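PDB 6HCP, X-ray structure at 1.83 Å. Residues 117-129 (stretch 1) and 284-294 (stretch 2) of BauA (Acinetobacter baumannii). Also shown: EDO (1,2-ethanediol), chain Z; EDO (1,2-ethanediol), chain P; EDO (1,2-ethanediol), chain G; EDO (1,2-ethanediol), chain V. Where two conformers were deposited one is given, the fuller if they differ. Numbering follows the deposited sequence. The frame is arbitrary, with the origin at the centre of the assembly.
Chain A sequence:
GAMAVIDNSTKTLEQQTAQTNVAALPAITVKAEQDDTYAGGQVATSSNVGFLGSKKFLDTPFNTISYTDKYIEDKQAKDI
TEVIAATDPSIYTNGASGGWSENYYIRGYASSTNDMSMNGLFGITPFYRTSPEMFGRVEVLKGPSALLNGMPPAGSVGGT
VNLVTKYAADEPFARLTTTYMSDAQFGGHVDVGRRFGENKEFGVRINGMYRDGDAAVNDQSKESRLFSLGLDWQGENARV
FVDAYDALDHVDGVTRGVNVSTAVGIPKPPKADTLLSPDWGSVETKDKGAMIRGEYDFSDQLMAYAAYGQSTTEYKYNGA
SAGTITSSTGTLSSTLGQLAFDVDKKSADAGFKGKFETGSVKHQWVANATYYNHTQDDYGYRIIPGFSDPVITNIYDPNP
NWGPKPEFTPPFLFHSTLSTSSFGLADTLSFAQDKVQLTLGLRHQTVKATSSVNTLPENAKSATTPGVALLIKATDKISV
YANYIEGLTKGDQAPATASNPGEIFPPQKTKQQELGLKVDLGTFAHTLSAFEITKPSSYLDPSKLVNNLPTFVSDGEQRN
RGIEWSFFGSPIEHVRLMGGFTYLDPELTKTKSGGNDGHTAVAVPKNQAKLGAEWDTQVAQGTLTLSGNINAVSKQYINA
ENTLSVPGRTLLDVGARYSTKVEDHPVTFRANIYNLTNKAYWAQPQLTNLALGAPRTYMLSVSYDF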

# COMPACT_ATOMS: atom_id res chain seq x y z
N SER A 117 31.61 20.60 -8.06
CA SER A 117 32.76 20.46 -8.92
C SER A 117 32.69 19.15 -9.70
O SER A 117 32.00 18.20 -9.29
CB SER A 117 34.03 20.60 -8.14
OG SER A 117 34.11 19.69 -7.06
N MET A 118 33.35 19.13 -10.86
CA MET A 118 33.53 17.94 -11.68
C MET A 118 35.03 17.65 -11.81
O MET A 118 35.76 18.51 -12.26
CB MET A 118 32.92 18.08 -13.07
CG MET A 118 33.04 16.78 -13.89
SD MET A 118 32.36 16.93 -15.55
CE MET A 118 30.64 17.23 -15.20
N ASN A 119 35.48 16.53 -11.22
CA ASN A 119 36.89 16.20 -11.16
C ASN A 119 37.67 17.40 -10.60
O ASN A 119 38.78 17.72 -11.08
CB ASN A 119 37.40 15.81 -12.55
CG ASN A 119 36.69 14.60 -13.12
OD1 ASN A 119 36.45 13.63 -12.41
ND2 ASN A 119 36.36 14.65 -14.40
N GLY A 120 37.09 18.08 -9.61
CA GLY A 120 37.76 19.15 -8.87
C GLY A 120 37.56 20.54 -9.46
O GLY A 120 38.00 21.52 -8.85
N LEU A 121 36.94 20.64 -10.64
CA LEU A 121 36.77 21.90 -11.37
C LEU A 121 35.32 22.42 -11.24
O LEU A 121 34.38 21.70 -11.58
CB LEU A 121 37.12 21.69 -12.84
CG LEU A 121 37.28 22.95 -13.69
CD1 LEU A 121 38.46 23.80 -13.21
CD2 LEU A 121 37.45 22.61 -15.16
N PHE A 122 35.18 23.70 -10.89
CA PHE A 122 33.88 24.33 -10.72
C PHE A 122 33.42 24.94 -12.06
O PHE A 122 34.22 25.13 -12.98
CB PHE A 122 33.97 25.33 -9.57
CG PHE A 122 34.28 24.70 -8.24
CD1 PHE A 122 35.59 24.48 -7.84
CD2 PHE A 122 33.27 24.25 -7.42
CE1 PHE A 122 35.88 23.82 -6.65
CE2 PHE A 122 33.56 23.60 -6.22
CZ PHE A 122 34.86 23.42 -5.82
N GLY A 123 32.10 25.13 -12.20
CA GLY A 123 31.51 25.78 -13.35
C GLY A 123 31.25 24.87 -14.55
O GLY A 123 31.01 25.39 -15.67
N ILE A 124 31.28 23.54 -14.36
CA ILE A 124 31.14 22.57 -15.47
C ILE A 124 29.80 21.81 -15.39
O ILE A 124 29.22 21.42 -16.42
CB ILE A 124 32.31 21.58 -15.48
CG1 ILE A 124 33.66 22.29 -15.39
CG2 ILE A 124 32.23 20.66 -16.68
CD1 ILE A 124 33.85 23.31 -16.49
N THR A 125 29.40 21.46 -14.17
CA THR A 125 28.24 20.59 -13.88
C THR A 125 26.93 21.27 -14.27
O THR A 125 26.83 22.49 -14.36
CB THR A 125 28.23 20.19 -12.40
OG1 THR A 125 28.46 21.36 -11.61
CG2 THR A 125 29.28 19.15 -12.06
N PRO A 126 25.84 20.49 -14.45
CA PRO A 126 24.53 21.07 -14.72
C PRO A 126 24.11 22.08 -13.64
O PRO A 126 24.45 21.90 -12.48
CB PRO A 126 23.62 19.84 -14.78
CG PRO A 126 24.54 18.75 -15.25
CD PRO A 126 25.84 19.02 -14.52
N PHE A 127 23.41 23.12 -14.06
CA PHE A 127 23.18 24.30 -13.21
C PHE A 127 22.29 23.96 -12.00
O PHE A 127 22.58 24.39 -10.91
CB PHE A 127 22.53 25.40 -14.04
CG PHE A 127 22.66 26.79 -13.47
CD1 PHE A 127 23.85 27.49 -13.59
CD2 PHE A 127 21.58 27.43 -12.90
CE1 PHE A 127 23.93 28.81 -13.16
CE2 PHE A 127 21.67 28.73 -12.44
CZ PHE A 127 22.86 29.42 -12.57
N TYR A 128 21.22 23.19 -12.20
CA TYR A 128 20.17 23.06 -11.18
C TYR A 128 19.86 21.60 -10.82
O TYR A 128 19.33 21.34 -9.74
CB TYR A 128 18.88 23.73 -11.65
CG TYR A 128 18.78 25.21 -11.45
CD1 TYR A 128 19.42 25.86 -10.41
CD2 TYR A 128 18.08 25.98 -12.36
CE1 TYR A 128 19.26 27.23 -10.21
CE2 TYR A 128 17.86 27.33 -12.15
CZ TYR A 128 18.50 27.97 -11.10
OH TYR A 128 18.33 29.30 -10.95
N ARG A 129 20.04 20.66 -11.75
CA ARG A 129 19.82 19.24 -11.42
C ARG A 129 20.73 18.37 -12.28
O ARG A 129 20.85 18.60 -13.47
CB ARG A 129 18.35 18.84 -11.61
CG ARG A 129 18.06 17.36 -11.36
CD ARG A 129 16.68 17.16 -10.74
NE ARG A 129 15.64 17.73 -11.56
CZ ARG A 129 14.75 18.62 -11.16
NH1 ARG A 129 14.49 18.80 -9.87
NH2 ARG A 129 14.03 19.22 -12.09
N GLU A 284 12.48 23.73 -18.06
CA GLU A 284 13.43 22.97 -18.88
C GLU A 284 14.81 23.58 -18.70
O GLU A 284 14.94 24.81 -18.81
CB GLU A 284 13.02 23.03 -20.35
CG GLU A 284 14.05 22.43 -21.28
CD GLU A 284 13.79 22.73 -22.75
OE1 GLU A 284 13.97 23.90 -23.18
OE2 GLU A 284 13.34 21.81 -23.44
N THR A 285 15.81 22.73 -18.43
CA THR A 285 17.20 23.16 -18.39
C THR A 285 18.02 22.28 -19.34
O THR A 285 17.95 21.06 -19.28
CB THR A 285 17.78 23.13 -16.97
OG1 THR A 285 16.88 23.81 -16.09
CG2 THR A 285 19.11 23.83 -16.85
N LYS A 286 18.76 22.94 -20.22
CA LYS A 286 19.74 22.28 -21.05
C LYS A 286 21.13 22.70 -20.58
O LYS A 286 21.41 23.88 -20.49
CB LYS A 286 19.56 22.68 -22.52
CG LYS A 286 18.26 22.22 -23.18
CD LYS A 286 18.15 22.65 -24.64
CE LYS A 286 16.82 22.29 -25.26
NZ LYS A 286 16.61 22.97 -26.56
N ASP A 287 21.98 21.71 -20.30
CA ASP A 287 23.33 21.92 -19.85
C ASP A 287 24.27 21.16 -20.78
O ASP A 287 24.04 20.00 -21.10
CB ASP A 287 23.53 21.44 -18.42
CG ASP A 287 22.80 22.30 -17.40
OD1 ASP A 287 23.35 23.36 -17.01
OD2 ASP A 287 21.67 21.93 -17.04
N LYS A 288 25.35 21.83 -21.19
CA LYS A 288 26.41 21.21 -21.97
C LYS A 288 27.74 21.61 -21.36
O LYS A 288 27.92 22.79 -21.02
CB LYS A 288 26.35 21.67 -23.43
CG LYS A 288 25.02 21.41 -24.14
CD LYS A 288 24.99 21.85 -25.60
CE LYS A 288 23.59 21.78 -26.17
NZ LYS A 288 23.57 22.11 -27.61
N GLY A 289 28.63 20.64 -21.16
CA GLY A 289 29.92 20.94 -20.52
C GLY A 289 31.05 20.13 -21.13
O GLY A 289 30.86 19.04 -21.62
N ALA A 290 32.28 20.61 -20.91
CA ALA A 290 33.47 19.91 -21.37
C ALA A 290 34.67 20.42 -20.56
O ALA A 290 34.68 21.59 -20.15
CB ALA A 290 33.68 20.12 -22.85
N MET A 291 35.55 19.50 -20.19
CA MET A 291 36.76 19.88 -19.47
C MET A 291 37.92 18.98 -19.86
O MET A 291 37.74 17.87 -20.36
CB MET A 291 36.57 19.81 -17.96
CG MET A 291 36.21 18.44 -17.44
SD MET A 291 36.00 18.47 -15.64
CE MET A 291 37.67 18.74 -15.06
N ILE A 292 39.13 19.52 -19.68
CA ILE A 292 40.34 18.79 -19.91
C ILE A 292 41.28 19.04 -18.74
O ILE A 292 41.38 20.17 -18.24
CB ILE A 292 40.99 19.19 -21.25
CG1 ILE A 292 42.27 18.37 -21.51
CG2 ILE A 292 41.26 20.68 -21.31
CD1 ILE A 292 42.75 18.47 -22.94
N ARG A 293 41.94 17.97 -18.33
CA ARG A 293 42.91 17.99 -17.28
C ARG A 293 44.20 17.35 -17.80
O ARG A 293 44.16 16.29 -18.42
CB ARG A 293 42.45 17.20 -16.06
CG ARG A 293 41.24 17.78 -15.33
CD ARG A 293 40.81 16.90 -14.17
NE ARG A 293 40.26 15.61 -14.58
CZ ARG A 293 40.54 14.46 -13.96
NH1 ARG A 293 41.38 14.44 -12.94
NH2 ARG A 293 39.93 13.34 -14.33
N GLY A 294 45.33 18.00 -17.54
CA GLY A 294 46.65 17.48 -17.90
C GLY A 294 47.56 17.48 -16.69
O GLY A 294 47.44 18.34 -15.83
C1 EDO Z . 15.38 22.51 -14.11
O1 EDO Z . 14.85 21.89 -15.30
C2 EDO Z . 16.39 21.61 -13.46
O2 EDO Z . 17.59 21.58 -14.25
C1 EDO P . 41.36 20.28 -9.93
O1 EDO P . 42.79 20.27 -9.94
C2 EDO P . 40.84 20.76 -11.27
O2 EDO P . 40.53 19.61 -12.07
C1 EDO G . 37.94 26.68 -10.97
O1 EDO G . 37.42 25.50 -10.32
C2 EDO G . 36.90 27.79 -11.03
O2 EDO G . 36.76 28.44 -9.75
C1 EDO V . 44.33 17.68 -10.93
O1 EDO V . 45.53 16.95 -11.18
C2 EDO V . 43.47 17.55 -12.17
O2 EDO V . 44.02 16.48 -12.95
O HOH W 1 26.28 23.55 -17.18
O HOH W 2 20.37 21.80 -14.57

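Stretch 2 runs as a continuous strand from Glu 284 to Gly 294, whereas stretch 1 is mostly loop and opens with a tight hairpin. A type I' turn from Met 118 to Leu 121 is closed by a reciprocal pair of backbone hydrogen bonds, Met 118 N to Leu 121 O and Leu 121 N to Met 118 O, each 2.9 Å long. Gly 120 occupies the turn with phi/psi of 91/-7°, where a CB would be jammed against the preceding carbonyl. The two stretches run in opposite directions: CA of Asn 119 lies 8.8 Å from CA of Arg 293, CA of Pro 126 lies 5.3 Å from CA of Asp 287, and CA of Tyr 128 lies 7.8 Å from CA of Thr 285. They are therefore closest in the middle and diverge toward both ends. No backbone-to-backbone hydrogen bond joins them, so the direct hydrogen bond and most of the packing involve side chains, in places against backbone atoms of stretch 1. The close approach also depends on Gly 289, since an ideal CB there would sit 2.8 Å from Ile 124 O.

Along the strand, Thr 285, Asp 287, Met 291 and Arg 293 direct their CA-to-CB bonds toward stretch 1, following the alternation of an extended chain. Met 291 is the most extensively covered, and its thioether reaches the hairpin: its SD lies 3.8 Å from Met 118 CG and 3.4 Å from Met 118 O, while its CE lies 3.7 Å from Leu 121 CB. Ile 124 adds a looser apolar contact, with CG2 4.5 Å from Met 291 SD. Next to this cluster, Asn 119 CB lies over one face of the Arg 293 guanidinium, 3.5 Å from Arg 293 NE, a packing contact that leaves the amide of Asn 119 free to bond elsewhere in the structure.

Asp 287 provides the polar anchor. Its OD1 accepts a hydrogen bond from Phe 127 N at 3.0 Å, pairing a carboxylate with a backbone amide in the loop. Its carboxylate also packs against Pro 126, whose CA is 3.4 Å from Asp 287 CG. Two waters extend the link: water 1 donates to Asp 287 OD1 (2.9 Å) and Thr 125 O (3.1 Å), and water 2 donates to Asp 287 OD2 (2.8 Å) while accepting from Tyr 128 N (2.9 Å). Water 2 also donates to O2 of the chain Z ethanediol, 2.8 Å away, placing this probable crystallisation additive beside the Tyr 128/Thr 285 end of the interface. There Thr 285 OG1 lies near the edge of the Tyr 128 ring, 4.5 Å from Tyr 128 CD2.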